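Local coordinates for staphylococcal superantigen-like 1 (Staphylococcus aureus, PDB 4O1N), which belongs to the staphylococcal/streptococcal toxin family and probably promotes virulence by proteolytically cleaving host proteins, including collagens and cytokines, at residues 35-40 against 84-89; 59-64 against 96-101. One frame throughout, in Å; residues are numbered along the deposited sequence.

Contact 1 of 2, residues 35-40 against 84-89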
ATOM      1  N   ILE A  35       1.752  10.223   3.854  1.00 27.36           N
ATOM      2  CA  ILE A  35       1.996   8.899   4.347  1.00 26.09           C
ATOM      3  C   ILE A  35       2.990   8.929   5.470  1.00 25.85           C
ATOM      4  O   ILE A  35       4.004   9.588   5.363  1.00 26.08           O
ATOM      5  CB  ILE A  35       2.630   8.032   3.255  1.00 25.86           C
ATOM      6  CG1 ILE A  35       1.687   7.918   2.061  1.00 26.47           C
ATOM      7  CG2 ILE A  35       2.955   6.642   3.775  1.00 26.78           C
ATOM      8  CD1 ILE A  35       0.343   7.267   2.362  1.00 27.10           C
ATOM      9  N   LEU A  36       2.698   8.184   6.531  1.00 23.71           N
ATOM     10  CA  LEU A  36       3.659   7.930   7.544  1.00 23.91           C
ATOM     11  C   LEU A  36       4.165   6.502   7.301  1.00 25.04           C
ATOM     12  O   LEU A  36       3.420   5.505   7.437  1.00 25.35           O
ATOM     13  CB  LEU A  36       3.024   8.073   8.932  1.00 23.86           C
ATOM     14  CG  LEU A  36       3.910   7.561  10.070  1.00 23.80           C
ATOM     15  CD1 LEU A  36       5.197   8.381  10.066  1.00 24.33           C
ATOM     16  CD2 LEU A  36       3.223   7.667  11.410  1.00 24.34           C
ATOM     17  N   GLU A  37       5.442   6.415   6.973  1.00 25.92           N
ATOM     18  CA  GLU A  37       6.067   5.181   6.557  1.00 28.18           C
ATOM     19  C   GLU A  37       7.333   4.955   7.416  1.00 29.51           C
ATOM     20  O   GLU A  37       8.270   5.741   7.328  1.00 28.29           O
ATOM     21  CB  GLU A  37       6.414   5.279   5.081  1.00 27.77           C
ATOM     22  CG  GLU A  37       7.107   4.050   4.525  1.00 31.84           C
ATOM     23  CD  GLU A  37       7.433   4.180   3.045  1.00 32.31           C
ATOM     24  OE1 GLU A  37       7.991   3.262   2.451  1.00 35.43           O
ATOM     25  OE2 GLU A  37       7.136   5.211   2.471  1.00 34.42           O
ATOM     26  N   ARG A  38       7.339   3.900   8.234  1.00 30.46           N
ATOM     27  CA  ARG A  38       8.454   3.594   9.100  1.00 35.89           C
ATOM     28  C   ARG A  38       8.703   2.126   9.066  1.00 34.59           C
ATOM     29  O   ARG A  38       7.746   1.364   9.055  1.00 36.67           O
ATOM     30  CB  ARG A  38       8.123   3.994  10.539  1.00 43.34           C
ATOM     31  CG  ARG A  38       8.133   5.504  10.782  1.00 50.28           C
ATOM     32  CD  ARG A  38       9.495   6.166  10.509  1.00 54.39           C
ATOM     33  NE  ARG A  38       9.492   7.590  10.875  1.00 62.96           N
ATOM     34  CZ  ARG A  38      10.410   8.180  11.653  1.00 77.60           C
ATOM     35  NH1 ARG A  38      11.480   7.519  12.119  1.00 81.49           N
ATOM     36  NH2 ARG A  38      10.284   9.467  11.954  1.00 87.22           N
ATOM     37  N   LYS A  39       9.977   1.743   9.149  1.00 35.44           N
ATOM     38  CA  LYS A  39      10.406   0.329   9.171  1.00 37.45           C
ATOM     39  C   LYS A  39      11.054  -0.094  10.481  1.00 35.82           C
ATOM     40  O   LYS A  39      11.634   0.752  11.179  1.00 34.67           O
ATOM     41  CB  LYS A  39      11.376   0.074   8.042  1.00 39.01           C
ATOM     42  CG  LYS A  39      10.829   0.608   6.733  1.00 41.95           C
ATOM     43  CD  LYS A  39      11.526   0.056   5.494  1.00 42.12           C
ATOM     44  CE  LYS A  39      10.915   0.668   4.236  1.00 45.99           C
ATOM     45  NZ  LYS A  39      11.614   0.220   2.994  1.00 48.03           N
ATOM     46  N   ASN A  40      10.955  -1.393  10.795  1.00 35.03           N
ATOM     47  CA  ASN A  40      11.480  -1.954  12.055  1.00 36.82           C
ATOM     48  C   ASN A  40      10.996  -1.272  13.311  1.00 34.19           C
ATOM     49  O   ASN A  40      11.776  -0.987  14.200  1.00 35.32           O
ATOM     50  CB  ASN A  40      12.980  -1.960  12.052  1.00 39.93           C
ATOM     51  CG  ASN A  40      13.532  -2.715  10.861  1.00 45.52           C
ATOM     52  OD1 ASN A  40      13.821  -3.911  10.945  1.00 59.06           O
ATOM     53  ND2 ASN A  40      13.671  -2.028   9.741  1.00 44.76           N
ATOM     54  N   ASP A  84       6.939  -3.377   9.709  1.00 29.04           N
ATOM     55  CA  ASP A  84       7.028  -2.113   8.987  1.00 27.41           C
ATOM     56  C   ASP A  84       5.601  -1.654   8.833  1.00 26.03           C
ATOM     57  O   ASP A  84       4.667  -2.446   8.748  1.00 26.30           O
ATOM     58  CB  ASP A  84       7.612  -2.288   7.573  1.00 28.13           C
ATOM     59  CG  ASP A  84       9.039  -2.855   7.563  1.00 31.78           C
ATOM     60  OD1 ASP A  84       9.682  -3.006   8.637  1.00 34.55           O
ATOM     61  OD2 ASP A  84       9.535  -3.154   6.447  1.00 32.88           O
ATOM     62  N   VAL A  85       5.445  -0.376   8.675  1.00 25.27           N
ATOM     63  CA  VAL A  85       4.165   0.236   8.778  1.00 25.68           C
ATOM     64  C   VAL A  85       3.998   1.271   7.631  1.00 25.24           C
ATOM     65  O   VAL A  85       4.938   2.015   7.286  1.00 26.29           O
ATOM     66  CB  VAL A  85       4.121   0.811  10.203  1.00 26.43           C
ATOM     67  CG1 VAL A  85       3.757   2.274  10.227  1.00 27.94           C
ATOM     68  CG2 VAL A  85       3.198  -0.007  11.068  1.00 26.07           C
ATOM     69  N   PHE A  86       2.828   1.282   7.011  1.00 24.51           N
ATOM     70  CA  PHE A  86       2.483   2.233   5.948  1.00 23.86           C
ATOM     71  C   PHE A  86       1.097   2.798   6.273  1.00 24.10           C
ATOM     72  O   PHE A  86       0.077   2.119   6.139  1.00 23.85           O
ATOM     73  CB  PHE A  86       2.481   1.521   4.599  1.00 25.05           C
ATOM     74  CG  PHE A  86       2.402   2.441   3.404  1.00 24.16           C
ATOM     75  CD1 PHE A  86       3.568   2.796   2.709  1.00 25.13           C
ATOM     76  CD2 PHE A  86       1.185   2.920   2.957  1.00 23.72           C
ATOM     77  CE1 PHE A  86       3.517   3.630   1.621  1.00 24.16           C
ATOM     78  CE2 PHE A  86       1.120   3.749   1.863  1.00 23.82           C
ATOM     79  CZ  PHE A  86       2.279   4.104   1.197  1.00 24.45           C
ATOM     80  N   ILE A  87       1.091   4.044   6.726  1.00 24.85           N
ATOM     81  CA  ILE A  87      -0.031   4.624   7.453  1.00 25.36           C
ATOM     82  C   ILE A  87      -0.609   5.809   6.697  1.00 24.35           C
ATOM     83  O   ILE A  87       0.109   6.720   6.301  1.00 24.42           O
ATOM     84  CB  ILE A  87       0.433   5.127   8.841  1.00 26.40           C
ATOM     85  CG1 ILE A  87       0.620   3.960   9.801  1.00 25.96           C
ATOM     86  CG2 ILE A  87      -0.584   6.068   9.483  1.00 27.72           C
ATOM     87  CD1 ILE A  87       1.434   4.327  11.023  1.00 24.29           C
ATOM     88  N   LEU A  88      -1.913   5.790   6.530  1.00 23.85           N
ATOM     89  CA  LEU A  88      -2.614   6.823   5.807  1.00 25.11           C
ATOM     90  C   LEU A  88      -3.864   7.137   6.612  1.00 25.59           C
ATOM     91  O   LEU A  88      -4.540   6.215   7.070  1.00 28.19           O
ATOM     92  CB  LEU A  88      -2.925   6.311   4.395  1.00 25.02           C
ATOM     93  CG  LEU A  88      -3.859   7.185   3.563  1.00 26.95           C
ATOM     94  CD1 LEU A  88      -3.628   6.934   2.074  1.00 29.51           C
ATOM     95  CD2 LEU A  88      -5.323   6.964   3.890  1.00 26.31           C
ATOM     96  N   ARG A  89      -4.170   8.410   6.815  1.00 25.88           N
ATOM     97  CA  ARG A  89      -5.284   8.773   7.701  1.00 27.73           C
ATOM     98  C   ARG A  89      -6.612   8.746   6.940  1.00 30.08           C
ATOM     99  O   ARG A  89      -6.863   9.564   6.027  1.00 28.38           O
ATOM    100  CB  ARG A  89      -5.143  10.174   8.278  1.00 28.53           C
ATOM    101  CG  ARG A  89      -3.763  10.690   8.663  1.00 27.80           C
ATOM    102  CD  ARG A  89      -3.873  12.174   8.907  1.00 27.40           C
ATOM    103  NE  ARG A  89      -3.657  12.408  10.292  1.00 29.55           N
ATOM    104  CZ  ARG A  89      -4.475  12.949  11.189  1.00 29.82           C
ATOM    105  NH1 ARG A  89      -5.649  13.497  10.931  1.00 28.52           N
ATOM    106  NH2 ARG A  89      -4.012  12.985  12.413  1.00 32.45           N
TER
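I35 covers one face of the F86 ring: its CG2 methyl lies 3.7 Å from the centroid of that ring and 13° off the normal, the geometry of a CH-pi contact over the centre. With CG2 anti to the backbone N, CG1, beside that N, carries I35 CD1 past the ring on the same side as CG2, 3.6 Å from F86 CE2, where it also meets CB of L88. The second flat group, the E37 carboxylate, comes at the ring obliquely on its fully extended chain. Its plane is turned 57° from that of the ring, and E37 OE2 stands 4.0 Å from F86 CE1. That carboxylate has its salt bridge with R150 of helix 144-159, a helix whose R150 and E146 also touch F86.

On the reverse face of the sheet L36 and I87 lie side by side and point the same way, L36 CD2 at 3.8 Å from I87 CD1, both against S63 and N98. Two antiparallel hydrogen-bonded pairs, L36 with I87 and R38 with V85, flank the non-hydrogen-bonded pair E37 with F86; L36 N to I87 O measures 3.0 Å.

Past these pairs the chain turns a corner, and D84 grips it there. The backbone N of N40 reaches D84 OD1 at 3.0 Å and 171°, from above the carboxylate plane, while the alkyl part of K39 crosses the same group, CB at 3.6 Å from D84 OD1. S107 also bonds OD1, and K139 forms a salt bridge to OD2. The chemistry is thus divided: apolar groups fill the I35 end, whereas at the other end a buried carboxylate, its charge probably balanced largely by K139, holds the corner at 39-40 that follows the strand.

Contact 2 of 2, residues 59-64 against 96-101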
ATOM      1  N   GLY A  59       8.240   8.371  17.087  1.00 52.77           N
ATOM      2  CA  GLY A  59       8.479   9.674  17.698  1.00 52.46           C
ATOM      3  C   GLY A  59       7.341  10.092  18.622  1.00 54.72           C
ATOM      4  O   GLY A  59       6.958   9.349  19.547  1.00 57.56           O
ATOM      5  N   GLN A  60       6.809  11.289  18.374  1.00 55.79           N
ATOM      6  CA  GLN A  60       5.662  11.810  19.106  1.00 51.86           C
ATOM      7  C   GLN A  60       4.469  11.675  18.191  1.00 51.89           C
ATOM      8  O   GLN A  60       3.465  12.347  18.384  1.00 56.84           O
ATOM      9  N   GLN A  61       4.582  10.818  17.176  1.00 47.85           N
ATOM     10  CA  GLN A  61       3.463  10.556  16.291  1.00 45.39           C
ATOM     11  C   GLN A  61       2.756   9.239  16.549  1.00 43.88           C
ATOM     12  O   GLN A  61       3.382   8.178  16.577  1.00 43.36           O
ATOM     13  CB  GLN A  61       3.909  10.580  14.858  1.00 45.28           C
ATOM     14  CG  GLN A  61       2.738  10.757  13.914  1.00 43.86           C
ATOM     15  CD  GLN A  61       3.135  11.493  12.676  1.00 44.82           C
ATOM     16  OE1 GLN A  61       2.313  11.663  11.757  1.00 41.77           O
ATOM     17  NE2 GLN A  61       4.416  11.944  12.632  1.00 41.66           N
ATOM     18  N   HIS A  62       1.432   9.314  16.650  1.00 42.84           N
ATOM     19  CA  HIS A  62       0.655   8.268  17.290  1.00 41.78           C
ATOM     20  C   HIS A  62      -0.427   7.722  16.363  1.00 36.07           C
ATOM     21  O   HIS A  62      -1.201   8.478  15.777  1.00 31.76           O
ATOM     22  CB  HIS A  62       0.089   8.836  18.591  1.00 45.96           C
ATOM     23  CG  HIS A  62      -0.723   7.870  19.384  1.00 56.25           C
ATOM     24  ND1 HIS A  62      -0.209   7.199  20.471  1.00 64.91           N
ATOM     25  CD2 HIS A  62      -2.024   7.492  19.282  1.00 58.71           C
ATOM     26  CE1 HIS A  62      -1.151   6.427  20.986  1.00 67.47           C
ATOM     27  NE2 HIS A  62      -2.263   6.588  20.285  1.00 62.15           N
ATOM     28  N   SER A  63      -0.477   6.393  16.242  1.00 32.64           N
ATOM     29  CA  SER A  63      -1.328   5.767  15.235  1.00 31.36           C
ATOM     30  C   SER A  63      -2.054   4.528  15.716  1.00 28.90           C
ATOM     31  O   SER A  63      -1.493   3.684  16.408  1.00 28.29           O
ATOM     32  CB  SER A  63      -0.494   5.371  13.982  1.00 29.65           C
ATOM     33  OG  SER A  63      -0.041   6.497  13.289  1.00 28.59           O
ATOM     34  N   ARG A  64      -3.284   4.392  15.269  1.00 28.08           N
ATOM     35  CA  ARG A  64      -4.045   3.173  15.483  1.00 29.80           C
ATOM     36  C   ARG A  64      -4.537   2.579  14.141  1.00 30.71           C
ATOM     37  O   ARG A  64      -5.311   3.194  13.394  1.00 27.98           O
ATOM     38  CB  ARG A  64      -5.190   3.458  16.444  1.00 31.09           C
ATOM     39  CG  ARG A  64      -5.974   2.237  16.896  1.00 32.57           C
ATOM     40  CD  ARG A  64      -7.308   2.192  16.193  1.00 35.20           C
ATOM     41  NE  ARG A  64      -8.416   2.354  17.099  1.00 37.18           N
ATOM     42  CZ  ARG A  64      -9.658   2.682  16.750  1.00 38.56           C
ATOM     43  NH1 ARG A  64     -10.005   2.912  15.495  1.00 38.73           N
ATOM     44  NH2 ARG A  64     -10.560   2.785  17.698  1.00 39.89           N
ATOM     45  N   ALA A  96      -4.866  14.557  16.226  1.00 33.99           N
ATOM     46  CA  ALA A  96      -3.455  14.278  16.119  1.00 33.18           C
ATOM     47  C   ALA A  96      -3.159  12.802  15.929  1.00 30.48           C
ATOM     48  O   ALA A  96      -2.226  12.455  15.268  1.00 30.95           O
ATOM     49  CB  ALA A  96      -2.727  14.826  17.345  1.00 33.51           C
ATOM     50  N   THR A  97      -3.943  11.938  16.521  1.00 28.24           N
ATOM     51  CA  THR A  97      -3.755  10.529  16.317  1.00 28.13           C
ATOM     52  C   THR A  97      -4.189  10.049  14.899  1.00 26.61           C
ATOM     53  O   THR A  97      -5.260  10.415  14.403  1.00 28.36           O
ATOM     54  CB  THR A  97      -4.505   9.749  17.434  1.00 29.64           C
ATOM     55  OG1 THR A  97      -3.853   9.955  18.703  1.00 30.40           O
ATOM     56  CG2 THR A  97      -4.556   8.242  17.143  1.00 29.11           C
ATOM     57  N   ASN A  98      -3.369   9.210  14.268  1.00 24.63           N
ATOM     58  CA  ASN A  98      -3.660   8.684  12.914  1.00 24.58           C
ATOM     59  C   ASN A  98      -4.529   7.395  12.984  1.00 24.89           C
ATOM     60  O   ASN A  98      -4.202   6.430  13.697  1.00 24.95           O
ATOM     61  CB  ASN A  98      -2.375   8.362  12.103  1.00 22.87           C
ATOM     62  CG  ASN A  98      -1.362   9.517  12.056  1.00 23.21           C
ATOM     63  OD1 ASN A  98      -0.158   9.330  12.320  1.00 23.25           O
ATOM     64  ND2 ASN A  98      -1.834  10.697  11.740  1.00 22.06           N
ATOM     65  N   TYR A  99      -5.621   7.377  12.237  1.00 23.51           N
ATOM     66  CA  TYR A  99      -6.451   6.193  12.148  1.00 24.37           C
ATOM     67  C   TYR A  99      -6.383   5.683  10.712  1.00 24.69           C
ATOM     68  O   TYR A  99      -6.947   6.317   9.794  1.00 23.93           O
ATOM     69  CB  TYR A  99      -7.892   6.488  12.562  1.00 24.59           C
ATOM     70  CG  TYR A  99      -8.003   6.893  14.003  1.00 25.74           C
ATOM     71  CD1 TYR A  99      -7.995   5.936  15.025  1.00 26.65           C
ATOM     72  CD2 TYR A  99      -8.030   8.223  14.360  1.00 26.02           C
ATOM     73  CE1 TYR A  99      -8.070   6.307  16.363  1.00 26.91           C
ATOM     74  CE2 TYR A  99      -8.077   8.603  15.692  1.00 26.46           C
ATOM     75  CZ  TYR A  99      -8.107   7.646  16.689  1.00 27.02           C
ATOM     76  OH  TYR A  99      -8.149   8.032  18.001  1.00 27.52           O
ATOM     77  N   SER A 100      -5.704   4.537  10.552  1.00 24.46           N
ATOM     78  CA  SER A 100      -5.417   3.953   9.267  1.00 25.70           C
ATOM     79  C   SER A 100      -5.903   2.521   9.188  1.00 26.34           C
ATOM     80  O   SER A 100      -6.327   1.933  10.170  1.00 26.65           O
ATOM     81  CB  SER A 100      -3.911   3.991   9.006  1.00 26.59           C
ATOM     82  OG  SER A 100      -3.604   3.707   7.651  1.00 27.58           O
ATOM     83  N   ILE A 101      -5.821   1.966   7.992  1.00 27.57           N
ATOM     84  CA  ILE A 101      -6.261   0.609   7.738  1.00 28.44           C
ATOM     85  C   ILE A 101      -5.196  -0.201   7.012  1.00 27.19           C
ATOM     86  O   ILE A 101      -4.759   0.168   5.928  1.00 24.59           O
ATOM     87  CB  ILE A 101      -7.504   0.591   6.865  1.00 28.43           C
ATOM     88  CG1 ILE A 101      -8.676   1.209   7.613  1.00 29.08           C
ATOM     89  CG2 ILE A 101      -7.803  -0.841   6.458  1.00 29.46           C
ATOM     90  CD1 ILE A 101      -9.763   1.749   6.700  1.00 29.87           C
TER
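R64 and Y99 meet with their flat groups nearly perpendicular, the guanidinium and ring planes 76° apart. The Y99 ring presents its CD1-CE1 side to one face of the guanidinium: CE1 sits 3.8 Å above the plane through the R64 guanidinium atoms, displaced toward its rim, and R64 NH1 is 3.7 Å from Y99 CD1. Bends at chi2 (-105°) and chi3 carry the arginine chain obliquely across the tyrosine, with R64 CD in the plane of the ring at its edge. The cation-pi partner of R64 is a different aromatic, Y53 on strand 51-58.

H62 and T97 are arranged otherwise, side by side and pointing the same way. T97 CG2 lies in the imidazole plane at its edge, 3.4 Å from H62 CD2, and OG1 of T97 approaches the same carbon obliquely. H62 also packs on E55 and T57, extending this surface to strand 51-58. On the other side of the sheet from R64 and Y99, S63 sets its hydroxyl against N98, with S63 OG 3.2 Å from N98 CB.

The backbone holds these pairs in register. N98 uses both its polar backbone atoms on strand 61-64: its N bonds H62 O at 2.7 Å, and its O receives R64 N at 2.7 Å. S100 N then reaches R64 O at 3.2 Å, a longer bond. One residue of one strand bonding the two neighbours of its opposite number, S63, is the parallel bridge pattern, and the segment axes run the same way at a 41° angle, showing marked twist. Strands 61-66 and 98-106, which correspond to the third and fifth strands of the OB fold, thus pair in parallel in an otherwise antiparallel sheet, as is characteristic of that fold.

How the contacts relate
From the N terminus the chain passes 35-40, 59-64, 84-89 and 96-101 in turn, so the two contacts cross: contact 2 starts within the loop that contact 1 closes and is completed after it. Contact 1 closes a loop of 43 residues and attaches strand 36-38, at one end of the sheet, to strand 83-87; contact 2 closes one of 31 and joins strand 61-66 to strand 98-106. Because strands 83-87 and 98-106 are themselves neighbours, both contacts belong to one continuous sheet, their centres 10 Å apart. A hydrogen bond from the S100 hydroxyl to L88 O and a probable one between L88 N and S100 OG couple them directly.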